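Local atomic coordinates of 3-dehydroshikimate dehydratase (Pseudomonas putida, PDB entry 5HMQ), a protein that catalyses the metal-dependent dehydration of 3-dehydroshikimate to protocatechuate, a step in the degradation of quinate and shikimate. Residues R5-A8 and T9-S13; G14-P17 and E18-A22; V31-E35 and N36-Y40; F87-M90 and Q91-T95; R182-G186 and D187-F191. One frame throughout, in Å; residues are numbered along the deposited sequence.

Contact 1. Residues R5-A8 and T9-S13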
loop_
_atom_site.group_PDB
_atom_site.type_symbol
_atom_site.label_atom_id
_atom_site.label_comp_id
_atom_site.label_asym_id
_atom_site.label_seq_id
_atom_site.Cartn_x
_atom_site.Cartn_y
_atom_site.Cartn_z
ATOM N N ARG C 5 -18.094 6.685 19.806
ATOM C CA ARG C 5 -17.411 5.941 18.759
ATOM C C ARG C 5 -15.912 5.961 19.020
ATOM O O ARG C 5 -15.310 7.034 19.120
ATOM C CB ARG C 5 -17.735 6.530 17.385
ATOM C CG ARG C 5 -19.219 6.505 17.067
ATOM C CD ARG C 5 -19.505 7.036 15.681
ATOM N NE ARG C 5 -20.937 7.202 15.455
ATOM C CZ ARG C 5 -21.534 8.382 15.326
ATOM N NH1 ARG C 5 -20.817 9.496 15.387
ATOM N NH2 ARG C 5 -22.842 8.451 15.123
ATOM N N SER C 6 -15.310 4.783 19.125
ATOM C CA SER C 6 -13.886 4.675 19.400
ATOM C C SER C 6 -13.250 3.724 18.390
ATOM O O SER C 6 -13.933 3.052 17.608
ATOM C CB SER C 6 -13.628 4.193 20.843
ATOM O OG SER C 6 -14.358 3.018 21.132
ATOM N N ILE C 7 -11.922 3.687 18.393
ATOM C CA ILE C 7 -11.163 2.765 17.557
ATOM C C ILE C 7 -9.871 2.418 18.281
ATOM O O ILE C 7 -9.241 3.279 18.901
ATOM C CB ILE C 7 -10.898 3.365 16.157
ATOM C CG1 ILE C 7 -10.025 2.421 15.314
ATOM C CG2 ILE C 7 -10.273 4.743 16.267
ATOM C CD1 ILE C 7 -9.874 2.870 13.870
ATOM N N ALA C 8 -9.487 1.144 18.222
ATOM C CA ALA C 8 -8.240 0.716 18.849
ATOM C C ALA C 8 -7.043 1.203 18.038
ATOM O O ALA C 8 -7.067 1.209 16.804
ATOM C CB ALA C 8 -8.200 -0.805 18.990
ATOM N N THR C 9 -5.989 1.621 18.745
ATOM C CA THR C 9 -4.799 2.127 18.065
ATOM C C THR C 9 -4.125 1.053 17.223
ATOM O O THR C 9 -3.424 1.373 16.256
ATOM C CB THR C 9 -3.807 2.698 19.079
ATOM O OG1 THR C 9 -3.554 1.729 20.101
ATOM C CG2 THR C 9 -4.339 3.972 19.697
ATOM N N VAL C 10 -4.314 -0.221 17.572
ATOM C CA VAL C 10 -3.741 -1.304 16.781
ATOM C C VAL C 10 -4.340 -1.357 15.379
ATOM O O VAL C 10 -3.779 -2.006 14.491
ATOM C CB VAL C 10 -3.915 -2.648 17.524
ATOM C CG1 VAL C 10 -5.347 -3.148 17.414
ATOM C CG2 VAL C 10 -2.918 -3.684 17.013
ATOM N N SER C 11 -5.467 -0.676 15.151
ATOM C CA SER C 11 -6.095 -0.638 13.835
ATOM C C SER C 11 -5.384 0.290 12.859
ATOM O O SER C 11 -5.723 0.287 11.671
ATOM C CB SER C 11 -7.563 -0.212 13.961
ATOM O OG SER C 11 -8.256 -1.029 14.889
ATOM N N LEU C 12 -4.419 1.076 13.324
ATOM C CA LEU C 12 -3.715 2.042 12.497
ATOM C C LEU C 12 -2.216 1.788 12.579
ATOM O O LEU C 12 -1.736 1.018 13.415
ATOM C CB LEU C 12 -4.024 3.479 12.935
ATOM C CG LEU C 12 -5.490 3.880 13.091
ATOM C CD1 LEU C 12 -5.597 5.291 13.655
ATOM C CD2 LEU C 12 -6.226 3.771 11.769
ATOM N N SER C 13 -1.480 2.424 11.674
ATOM C CA SER C 13 -0.028 2.463 11.723
ATOM C C SER C 13 0.436 3.876 12.054
ATOM O O SER C 13 -0.324 4.842 11.949
ATOM C CB SER C 13 0.583 1.998 10.396
ATOM O OG SER C 13 0.254 2.885 9.343
#

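Contact 2. Residues G14-P17 and E18-A22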
loop_
_atom_site.group_PDB
_atom_site.type_symbol
_atom_site.label_atom_id
_atom_site.label_comp_id
_atom_site.label_asym_id
_atom_site.label_seq_id
_atom_site.Cartn_x
_atom_site.Cartn_y
_atom_site.Cartn_z
ATOM N N GLY C 14 1.695 3.989 12.453
ATOM C CA GLY C 14 2.300 5.265 12.774
ATOM C C GLY C 14 2.681 5.364 14.238
ATOM O O GLY C 14 2.499 4.436 15.027
ATOM N N THR C 15 3.233 6.522 14.588
ATOM C CA THR C 15 3.520 6.821 15.982
ATOM C C THR C 15 2.217 7.017 16.748
ATOM O O THR C 15 1.168 7.318 16.170
ATOM C CB THR C 15 4.364 8.087 16.106
ATOM O OG1 THR C 15 3.545 9.227 15.839
ATOM C CG2 THR C 15 5.476 8.067 15.077
ATOM N N LEU C 16 2.289 6.855 18.069
ATOM C CA LEU C 16 1.104 7.082 18.896
ATOM C C LEU C 16 0.535 8.486 18.734
ATOM O O LEU C 16 -0.694 8.612 18.590
ATOM C CB LEU C 16 1.421 6.767 20.362
ATOM C CG LEU C 16 0.221 6.822 21.309
ATOM C CD1 LEU C 16 -0.938 5.991 20.770
ATOM C CD2 LEU C 16 0.616 6.355 22.700
ATOM N N PRO C 17 1.330 9.567 18.737
ATOM C CA PRO C 17 0.734 10.890 18.473
ATOM C C PRO C 17 0.075 10.995 17.108
ATOM O O PRO C 17 -0.979 11.632 16.981
ATOM C CB PRO C 17 1.932 11.841 18.604
ATOM C CG PRO C 17 2.860 11.137 19.521
ATOM C CD PRO C 17 2.740 9.688 19.152
ATOM N N GLU C 18 0.675 10.392 16.078
ATOM C CA GLU C 18 0.067 10.422 14.751
ATOM C C GLU C 18 -1.276 9.705 14.747
ATOM O O GLU C 18 -2.238 10.174 14.126
ATOM C CB GLU C 18 1.017 9.796 13.730
ATOM C CG GLU C 18 2.155 10.709 13.298
ATOM C CD GLU C 18 3.299 9.954 12.645
ATOM O OE1 GLU C 18 3.197 8.716 12.503
ATOM O OE2 GLU C 18 4.303 10.600 12.272
ATOM N N LYS C 19 -1.362 8.563 15.435
ATOM C CA LYS C 19 -2.627 7.838 15.512
ATOM C C LYS C 19 -3.688 8.661 16.231
ATOM O O LYS C 19 -4.817 8.799 15.745
ATOM C CB LYS C 19 -2.427 6.493 16.213
ATOM C CG LYS C 19 -1.569 5.501 15.447
ATOM C CD LYS C 19 -1.471 4.167 16.181
ATOM C CE LYS C 19 -0.573 3.190 15.435
ATOM N NZ LYS C 19 -0.580 1.827 16.044
ATOM N N LEU C 20 -3.333 9.238 17.383
ATOM C CA LEU C 20 -4.316 9.979 18.168
ATOM C C LEU C 20 -4.821 11.200 17.413
ATOM O O LEU C 20 -6.014 11.523 17.479
ATOM C CB LEU C 20 -3.721 10.399 19.512
ATOM C CG LEU C 20 -3.291 9.280 20.459
ATOM C CD1 LEU C 20 -2.593 9.863 21.674
ATOM C CD2 LEU C 20 -4.492 8.443 20.872
ATOM N N GLU C 21 -3.935 11.895 16.688
ATOM C CA GLU C 21 -4.394 13.033 15.895
ATOM C C GLU C 21 -5.296 12.589 14.755
ATOM O O GLU C 21 -6.320 13.226 14.491
ATOM C CB GLU C 21 -3.212 13.848 15.367
ATOM C CG GLU C 21 -2.489 14.613 16.460
ATOM C CD GLU C 21 -1.191 15.243 15.960
ATOM O OE1 GLU C 21 -0.951 15.211 14.738
ATOM O OE2 GLU C 21 -0.459 15.816 16.778
ATOM N N ALA C 22 -4.942 11.501 14.072
ATOM C CA ALA C 22 -5.800 10.993 13.003
ATOM C C ALA C 22 -7.155 10.543 13.543
ATOM O O ALA C 22 -8.196 10.786 12.919
ATOM C CB ALA C 22 -5.103 9.845 12.270
#

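Contact 3. Residues V31-E35 and N36-Y40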
loop_
_atom_site.group_PDB
_atom_site.type_symbol
_atom_site.label_atom_id
_atom_site.label_comp_id
_atom_site.label_asym_id
_atom_site.label_seq_id
_atom_site.Cartn_x
_atom_site.Cartn_y
_atom_site.Cartn_z
ATOM N N VAL C 31 -10.830 6.281 22.044
ATOM C CA VAL C 31 -9.743 5.464 21.518
ATOM C C VAL C 31 -9.434 4.362 22.522
ATOM O O VAL C 31 -9.416 4.595 23.734
ATOM C CB VAL C 31 -8.492 6.319 21.215
ATOM C CG1 VAL C 31 -8.115 7.171 22.419
ATOM C CG2 VAL C 31 -7.330 5.438 20.807
ATOM N N GLU C 32 -9.204 3.152 22.013
ATOM C CA GLU C 32 -8.632 2.080 22.816
ATOM C C GLU C 32 -7.116 2.170 22.714
ATOM O O GLU C 32 -6.562 2.146 21.609
ATOM C CB GLU C 32 -9.105 0.699 22.360
ATOM C CG GLU C 32 -10.492 0.623 21.750
ATOM C CD GLU C 32 -10.828 -0.788 21.270
ATOM O OE1 GLU C 32 -10.123 -1.740 21.673
ATOM O OE2 GLU C 32 -11.788 -0.949 20.489
ATOM N N ILE C 33 -6.448 2.298 23.857
ATOM C CA ILE C 33 -4.990 2.333 23.888
ATOM C C ILE C 33 -4.483 0.895 23.896
ATOM O O ILE C 33 -4.657 0.167 24.876
ATOM C CB ILE C 33 -4.466 3.119 25.094
ATOM C CG1 ILE C 33 -4.806 4.601 24.945
ATOM C CG2 ILE C 33 -2.965 2.938 25.230
ATOM C CD1 ILE C 33 -4.030 5.300 23.848
ATOM N N PHE C 34 -3.870 0.479 22.792
ATOM C CA PHE C 34 -3.211 -0.816 22.717
ATOM C C PHE C 34 -1.880 -0.720 23.451
ATOM O O PHE C 34 -1.092 0.194 23.192
ATOM C CB PHE C 34 -3.011 -1.211 21.252
ATOM C CG PHE C 34 -2.621 -2.650 21.044
ATOM C CD1 PHE C 34 -3.519 -3.672 21.302
ATOM C CD2 PHE C 34 -1.365 -2.977 20.553
ATOM C CE1 PHE C 34 -3.167 -4.996 21.097
ATOM C CE2 PHE C 34 -1.005 -4.298 20.344
ATOM C CZ PHE C 34 -1.908 -5.309 20.616
ATOM N N GLU C 35 -1.644 -1.641 24.389
ATOM C CA GLU C 35 -0.505 -1.496 25.295
ATOM C C GLU C 35 0.816 -1.441 24.539
ATOM O O GLU C 35 1.728 -0.698 24.926
ATOM C CB GLU C 35 -0.474 -2.640 26.309
ATOM C CG GLU C 35 0.665 -2.498 27.308
ATOM C CD GLU C 35 0.617 -3.523 28.417
ATOM O OE1 GLU C 35 0.047 -4.611 28.198
ATOM O OE2 GLU C 35 1.159 -3.238 29.507
ATOM N N ASN C 36 0.948 -2.225 23.465
ATOM C CA ASN C 36 2.196 -2.230 22.707
ATOM C C ASN C 36 2.507 -0.854 22.132
ATOM O O ASN C 36 3.679 -0.501 21.968
ATOM C CB ASN C 36 2.139 -3.275 21.593
ATOM C CG ASN C 36 3.519 -3.694 21.113
ATOM O OD1 ASN C 36 4.425 -3.923 21.915
ATOM N ND2 ASN C 36 3.686 -3.787 19.799
ATOM N N ASP C 37 1.475 -0.067 21.817
ATOM C CA ASP C 37 1.700 1.289 21.324
ATOM C C ASP C 37 2.313 2.180 22.397
ATOM O O ASP C 37 3.160 3.029 22.093
ATOM C CB ASP C 37 0.388 1.884 20.813
ATOM C CG ASP C 37 -0.037 1.300 19.480
ATOM O OD1 ASP C 37 0.829 1.146 18.596
ATOM O OD2 ASP C 37 -1.230 0.972 19.319
ATOM N N LEU C 38 1.898 2.008 23.656
ATOM C CA LEU C 38 2.535 2.736 24.753
ATOM C C LEU C 38 4.000 2.354 24.888
ATOM O O LEU C 38 4.848 3.201 25.197
ATOM C CB LEU C 38 1.810 2.469 26.073
ATOM C CG LEU C 38 0.519 3.215 26.390
ATOM C CD1 LEU C 38 0.084 2.906 27.814
ATOM C CD2 LEU C 38 0.705 4.709 26.199
ATOM N N LEU C 39 4.315 1.074 24.670
ATOM C CA LEU C 39 5.674 0.586 24.875
ATOM C C LEU C 39 6.662 1.280 23.948
ATOM O O LEU C 39 7.815 1.513 24.329
ATOM C CB LEU C 39 5.703 -0.927 24.667
ATOM C CG LEU C 39 6.947 -1.706 25.078
ATOM C CD1 LEU C 39 7.185 -1.557 26.572
ATOM C CD2 LEU C 39 6.777 -3.171 24.710
ATOM N N TYR C 40 6.229 1.619 22.736
ATOM C CA TYR C 40 7.072 2.284 21.754
ATOM C C TYR C 40 6.991 3.802 21.824
ATOM O O TYR C 40 7.767 4.479 21.141
ATOM C CB TYR C 40 6.701 1.805 20.347
ATOM C CG TYR C 40 7.196 0.408 20.044
ATOM C CD1 TYR C 40 6.578 -0.705 20.601
ATOM C CD2 TYR C 40 8.274 0.201 19.192
ATOM C CE1 TYR C 40 7.025 -1.981 20.330
ATOM C CE2 TYR C 40 8.725 -1.074 18.910
ATOM C CZ TYR C 40 8.099 -2.161 19.483
ATOM O OH TYR C 40 8.547 -3.432 19.205
#

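Contact 4. Residues F87-M90 and Q91-T95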
loop_
_atom_site.group_PDB
_atom_site.type_symbol
_atom_site.label_atom_id
_atom_site.label_comp_id
_atom_site.label_asym_id
_atom_site.label_seq_id
_atom_site.Cartn_x
_atom_site.Cartn_y
_atom_site.Cartn_z
ATOM N N PHE C 87 -3.511 -1.487 36.531
ATOM C CA PHE C 87 -4.351 -0.500 37.202
ATOM C C PHE C 87 -3.606 0.815 37.399
ATOM O O PHE C 87 -4.146 1.893 37.124
ATOM C CB PHE C 87 -4.839 -1.047 38.546
ATOM C CG PHE C 87 -5.759 -2.229 38.426
ATOM C CD1 PHE C 87 -6.479 -2.455 37.265
ATOM C CD2 PHE C 87 -5.902 -3.116 39.480
ATOM C CE1 PHE C 87 -7.327 -3.544 37.158
ATOM C CE2 PHE C 87 -6.746 -4.206 39.380
ATOM C CZ PHE C 87 -7.459 -4.420 38.218
ATOM N N ASP C 88 -2.358 0.746 37.879
ATOM C CA ASP C 88 -1.545 1.955 38.004
ATOM C C ASP C 88 -1.428 2.677 36.670
ATOM O O ASP C 88 -1.529 3.908 36.606
ATOM C CB ASP C 88 -0.151 1.618 38.540
ATOM C CG ASP C 88 -0.176 1.091 39.962
ATOM O OD1 ASP C 88 -1.142 1.383 40.698
ATOM O OD2 ASP C 88 0.783 0.390 40.349
ATOM N N LEU C 89 -1.214 1.922 35.592
ATOM C CA LEU C 89 -1.043 2.523 34.277
ATOM C C LEU C 89 -2.324 3.208 33.812
ATOM O O LEU C 89 -2.278 4.303 33.240
ATOM C CB LEU C 89 -0.605 1.446 33.284
ATOM C CG LEU C 89 -0.221 1.843 31.864
ATOM C CD1 LEU C 89 0.940 2.803 31.912
ATOM C CD2 LEU C 89 0.152 0.603 31.071
HETATM N N MSE C 90 -3.471 2.588 34.065
HETATM C CA MSE C 90 -4.760 3.122 33.637
HETATM C C MSE C 90 -5.099 4.440 34.322
HETATM O O MSE C 90 -5.652 5.346 33.700
HETATM C CB MSE C 90 -5.864 2.102 33.906
HETATM C CG MSE C 90 -5.729 0.841 33.085
HETATM SE SE MSE C 90 -6.684 -0.649 33.877
HETATM C CE MSE C 90 -8.498 0.058 33.738
ATOM N N GLN C 91 -4.768 4.544 35.609
ATOM C CA GLN C 91 -5.036 5.784 36.328
ATOM C C GLN C 91 -4.149 6.922 35.840
ATOM O O GLN C 91 -4.561 8.086 35.883
ATOM C CB GLN C 91 -4.890 5.563 37.831
ATOM C CG GLN C 91 -6.131 4.922 38.435
ATOM C CD GLN C 91 -5.964 4.526 39.887
ATOM O OE1 GLN C 91 -4.848 4.428 40.393
ATOM N NE2 GLN C 91 -7.083 4.292 40.565
ATOM N N GLU C 92 -2.945 6.621 35.351
ATOM C CA GLU C 92 -2.159 7.673 34.712
ATOM C C GLU C 92 -2.695 8.014 33.328
ATOM O O GLU C 92 -2.552 9.156 32.876
ATOM C CB GLU C 92 -0.693 7.265 34.619
ATOM C CG GLU C 92 -0.022 7.012 35.954
ATOM C CD GLU C 92 0.397 8.312 36.614
ATOM O OE1 GLU C 92 0.484 9.340 35.897
ATOM O OE2 GLU C 92 0.658 8.310 37.835
ATOM N N LEU C 93 -3.319 7.052 32.647
ATOM C CA LEU C 93 -3.947 7.319 31.360
ATOM C C LEU C 93 -5.282 8.035 31.489
ATOM O O LEU C 93 -5.698 8.713 30.544
ATOM C CB LEU C 93 -4.143 6.010 30.592
ATOM C CG LEU C 93 -2.879 5.326 30.071
ATOM C CD1 LEU C 93 -3.214 3.957 29.506
ATOM C CD2 LEU C 93 -2.206 6.191 29.020
ATOM N N GLY C 94 -5.958 7.906 32.627
ATOM C CA GLY C 94 -7.275 8.490 32.774
ATOM C C GLY C 94 -8.401 7.641 32.230
ATOM O O GLY C 94 -9.441 8.177 31.834
ATOM N N THR C 95 -8.223 6.325 32.197
ATOM C CA THR C 95 -9.250 5.400 31.747
ATOM C C THR C 95 -9.595 4.459 32.893
ATOM O O THR C 95 -8.808 4.277 33.827
ATOM C CB THR C 95 -8.790 4.606 30.512
ATOM O OG1 THR C 95 -9.901 3.898 29.947
ATOM C CG2 THR C 95 -7.698 3.609 30.881
#

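Contact 5. Residues R182-G186 and D187-F191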
loop_
_atom_site.group_PDB
_atom_site.type_symbol
_atom_site.label_atom_id
_atom_site.label_comp_id
_atom_site.label_asym_id
_atom_site.label_seq_id
_atom_site.Cartn_x
_atom_site.Cartn_y
_atom_site.Cartn_z
ATOM N N ARG C 182 -29.421 -10.585 23.518
ATOM C CA ARG C 182 -30.520 -9.786 24.058
ATOM C C ARG C 182 -30.907 -10.190 25.476
ATOM O O ARG C 182 -31.516 -9.383 26.186
ATOM C CB ARG C 182 -31.743 -9.810 23.135
ATOM C CG ARG C 182 -32.237 -11.163 22.683
ATOM C CD ARG C 182 -33.434 -10.979 21.757
ATOM N NE ARG C 182 -33.130 -10.149 20.592
ATOM C CZ ARG C 182 -32.729 -10.604 19.410
ATOM N NH1 ARG C 182 -32.570 -11.905 19.210
ATOM N NH2 ARG C 182 -32.487 -9.749 18.424
ATOM N N ASP C 183 -30.572 -11.403 25.911
ATOM C CA ASP C 183 -30.899 -11.807 27.273
ATOM C C ASP C 183 -29.872 -11.328 28.292
ATOM O O ASP C 183 -30.059 -11.561 29.491
ATOM C CB ASP C 183 -31.028 -13.330 27.366
ATOM C CG ASP C 183 -32.097 -13.883 26.447
ATOM O OD1 ASP C 183 -33.068 -13.153 26.153
ATOM O OD2 ASP C 183 -31.969 -15.056 26.028
ATOM N N ILE C 184 -28.796 -10.682 27.851
ATOM C CA ILE C 184 -27.801 -10.113 28.754
ATOM C C ILE C 184 -28.255 -8.716 29.159
ATOM O O ILE C 184 -28.593 -7.903 28.287
ATOM C CB ILE C 184 -26.410 -10.076 28.100
ATOM C CG1 ILE C 184 -25.992 -11.476 27.651
ATOM C CG2 ILE C 184 -25.382 -9.495 29.058
ATOM C CD1 ILE C 184 -24.645 -11.515 26.961
ATOM N N PRO C 185 -28.275 -8.390 30.451
ATOM C CA PRO C 185 -28.623 -7.023 30.863
ATOM C C PRO C 185 -27.698 -5.998 30.223
ATOM O O PRO C 185 -26.475 -6.161 30.214
ATOM C CB PRO C 185 -28.463 -7.060 32.387
ATOM C CG PRO C 185 -28.655 -8.496 32.751
ATOM C CD PRO C 185 -28.082 -9.286 31.604
ATOM N N GLY C 186 -28.302 -4.941 29.676
ATOM C CA GLY C 186 -27.537 -3.930 28.965
ATOM C C GLY C 186 -26.370 -3.378 29.758
ATOM O O GLY C 186 -25.328 -3.045 29.187
ATOM N N ASP C 187 -26.522 -3.265 31.079
ATOM C CA ASP C 187 -25.471 -2.684 31.902
ATOM C C ASP C 187 -24.340 -3.660 32.212
ATOM O O ASP C 187 -23.311 -3.234 32.748
ATOM C CB ASP C 187 -26.061 -2.152 33.212
ATOM C CG ASP C 187 -26.619 -3.255 34.093
ATOM O OD1 ASP C 187 -27.010 -4.313 33.557
ATOM O OD2 ASP C 187 -26.657 -3.072 35.326
ATOM N N LYS C 188 -24.495 -4.942 31.887
ATOM C CA LYS C 188 -23.415 -5.907 32.056
ATOM C C LYS C 188 -22.533 -6.035 30.820
ATOM O O LYS C 188 -21.520 -6.741 30.869
ATOM C CB LYS C 188 -23.978 -7.281 32.440
ATOM C CG LYS C 188 -24.709 -7.298 33.777
ATOM C CD LYS C 188 -23.903 -6.614 34.884
ATOM C CE LYS C 188 -22.611 -7.360 35.198
ATOM N NZ LYS C 188 -21.783 -6.646 36.205
ATOM N N ILE C 189 -22.898 -5.389 29.718
ATOM C CA ILE C 189 -22.040 -5.292 28.545
ATOM C C ILE C 189 -21.231 -4.009 28.681
ATOM O O ILE C 189 -21.801 -2.915 28.754
ATOM C CB ILE C 189 -22.863 -5.295 27.247
ATOM C CG1 ILE C 189 -23.678 -6.584 27.132
ATOM C CG2 ILE C 189 -21.961 -5.123 26.039
ATOM C CD1 ILE C 189 -24.701 -6.561 26.011
ATOM N N PHE C 190 -19.905 -4.139 28.738
ATOM C CA PHE C 190 -19.043 -2.987 28.969
ATOM C C PHE C 190 -18.453 -2.389 27.700
ATOM O O PHE C 190 -18.095 -1.206 27.708
ATOM C CB PHE C 190 -17.894 -3.355 29.916
ATOM C CG PHE C 190 -18.300 -3.466 31.359
ATOM C CD1 PHE C 190 -19.621 -3.279 31.744
ATOM C CD2 PHE C 190 -17.355 -3.738 32.336
ATOM C CE1 PHE C 190 -19.990 -3.374 33.075
ATOM C CE2 PHE C 190 -17.719 -3.832 33.670
ATOM C CZ PHE C 190 -19.039 -3.653 34.040
ATOM N N PHE C 191 -18.352 -3.153 26.616
ATOM C CA PHE C 191 -17.640 -2.663 25.444
ATOM C C PHE C 191 -17.977 -3.545 24.252
ATOM O O PHE C 191 -18.189 -4.751 24.399
ATOM C CB PHE C 191 -16.125 -2.654 25.685
ATOM C CG PHE C 191 -15.397 -1.583 24.931
ATOM C CD1 PHE C 191 -15.309 -0.300 25.443
ATOM C CD2 PHE C 191 -14.805 -1.855 23.711
ATOM C CE1 PHE C 191 -14.638 0.691 24.756
ATOM C CE2 PHE C 191 -14.132 -0.869 23.019
ATOM C CZ PHE C 191 -14.051 0.407 23.539
#

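Contact 1. Residues R5-A8 and T9-S13
A8 and S11 are joined by the one hydrogen bond that spans this turn: S11 N donates to A8 O at 3.0 Å, with an N-H...O angle of 157°. L12 N repeats the three-residue step by bonding to T9 O at 3.1 Å, and the two bonds are the evidence for a short 3-10 turn directly after strand 6-8.

A8, the residue most enclosed here, also uses its methyl group, with CB 4.0 Å from V10 CG1. I7 reaches the turn from the other side of the strand. Its CG1 branch is anti to the backbone N (chi1 177°) and the chain runs on extended, which lays it alongside S11: I7 CG1 and I7 CD1 are each 3.9 Å from S11 CB. The end of that branch goes on to L12, where I7 CD1 stands 4.3 Å from L12 CD2. The bond from CA to CB of T9 points away from R5-A8, and its OG1 is hydrogen-bonded to F34 N and D37 OD2. S11 OG, likewise, accepts from I242 N, so both buried hydroxyls are fixed by neighbouring parts of the barrel.

The site is near: the side chain of A8 is about 4 Å from that of the metal ligand E241 and about 8 Å from the magnesium ion. Backbone bonds of I7 with E32 and of A8 with L240 seat strand 6-8 between strands 30-34 and 238-240, while I23 of helix 16-25 lies against I7 and L12, and N255 of helix 252-276 against L12.

Contact 2. Residues G14-P17 and E18-A22
T15 sets OG1 between its backbone N and its carbonyl carbon (chi1 74°), while E18 carries CG beside its own backbone N (chi1 -78°) and then extends, so that each side chain arrives at the other's main chain. T15 OG1 accepts from E18 N at 3.1 Å, and T15 N donates to E18 OE1 at 3.0 Å. These reciprocal bonds, both close to straight, make a capping box with T15 as N-cap of helix 16-25. The carboxylate is met from above its plane, the donor lying 46° out of it, and T15 CG2 rests 3.5 Å from E18 OE1. A carboxylate at the start of a helix would also be expected to suit the helix dipole.

Behind the cap the ordinary helical pattern starts at once, with K19 N bonded to T15 O at 2.9 Å, followed by L20 N to L16 O and E21 N to P17 O. P17 sits in the first turn, where a missing N-H costs the helix nothing. On the buried side L16 and L20 slant across one another, L16 CD1 lying 4.1 Å from L20 CG. K19 runs out straight over the start of the helix, its CE 3.3 Å from G14 O, and delivers NZ to T9 O, L12 O and the carboxylate of D37.

As the helix of a beta-alpha-beta unit between strands 6-8 and 30-34, it lays L16, P17 and L20 against helix 45-55 at V48, M51 and L55. A22 touches helix 252-276, and E18 packs on R253 of the second subunit.

Contact 3. Residues V31-E35 and N36-Y40
N36 lies beside the F34 ring, its CB 3.5 Å from F34 CE2; the two side chains point the same way, with the amide and ring planes perpendicular. Its OD1 goes on to N355 of the second subunit. D37 comes next, and its N-H makes the first bond of the helix, to F34 O at 2.9 Å. That bond is strongly bent (132°). The D37 carboxylate returns to the edge of the F34 ring, near its plane, with OD2 3.4 Å from F34 CB, while its polar partners are T9 and K19. L38 carries CG anti to its carbonyl carbon (chi1 -80°) and meets I33 at about a right angle, L38 CG standing 3.7 Å from I33 CG2. L39 N closes the helical turn on E35 O at 3.1 Å. Y40 belongs to the subunit interface, its OH bonding to G408 O of the second subunit.

Strand 31-34 and helix 36-40 make an angle of 65°, at the strand end that brings the side chain of F34 to about 5 Å from that of the metal ligand E241. Strand 58-66 flanks F34 at Q63 and P64, and L38 touches L16 of helix 16-25 and V48 of helix 45-55.

Contact 4. Residues F87-M90 and Q91-T95
M90, a selenomethionine, and T95 make the tight part of this helix end. M90 CB lies 3.8 Å from T95 CG2, and M90 CG is 4.0 Å from the same methyl, the two side chains slanting past each other. T95 can present that methyl because OG1 takes the position opposite its backbone N (chi1 -169°), where it bonds to I59 O. The backbone closes over the same spot: M90 O receives T95 N at 3.1 Å in a nearly straight bond (163°), and G94 N at 2.8 Å in a weak, bent one. Two N-H groups thus share a single carbonyl, and the selenium beyond lies in the plane of the F87 ring, at its edge. L93 is also drawn in, its N bonded to L89 O at 3.0 Å, although the side chains are more distant, L89 CG being 4.4 Å from L93 CD1.

The solvent side is looser. E92 N reaches D88 O over 3.3 Å, a weak bond. E92 CG, beside its backbone N, lies 3.5 Å from D88 O; the bend at the second torsion carries only the carboxylate off. D88 and Q91, both exposed, turn their polar ends to R129, which holds them by a salt bridge and a hydrogen bond respectively.

G94, with a phi of 84°, is where the chain leaves the helix. A glycine of positive phi followed by a six-to-one bond, here T95 N to M90 O, is a classic helix C-terminus. In this barrel it turns helix 76-93 toward strand 97-101, completing the beta-alpha-beta unit that began with strand 58-66.

Contact 5. Residues R182-G186 and D187-F191
The D187 carboxylate folds back on P185, OD1 approaching P185 CB at 3.3 Å; CG takes the position between backbone N and carbonyl carbon (chi1 65°), which aims it at the proline. The other flat group is the F190 ring. D187 O lies at its edge, in the ring plane, and R132 makes a cation-pi contact with it.

The chain between these groups reverses in a type I turn, as the phi/psi values of G186 and D187 indicate, together with the bond from K188 N to P185 O, 2.9 Å long. A second, weak bond joins I189 N to G186 O at 3.4 Å. K188 CG passes P185 CB at 4.0 Å before its bent chain takes NZ to L162 O. On the buried side I184 CG2 meets I189 CG1 at 3.9 Å, the two side chains at about a right angle.

The turn thus leads the chain into strand 189-194, which carries the metal ligand Q193 farther on. Backbone bonds of K188 and F190 with V164 align it with strand 162-167, and W151 of helix 147-157 touches I184, P185 and K188.

Overall arrangement
From the N terminus, contact 1 turns the chain out of strand 6-8, contact 2 starts the following helix 16-25, and contact 3 leaves the neighbouring strand 30-34 for helix 35-40. These three meet at K19, which bridges contacts 2 and 1 and forms a salt bridge to contact 3. Contact 4 ends helix 76-93 and touches contact 3 through L89 and L93 on L38. Contact 5 enters strand 189-194, across the barrel; F191 reaches S6 of contact 1 and E32 of contact 3. The contacts follow in series, none nesting or crossing, and all belong to the TIM-barrel domain with dehydratase activity.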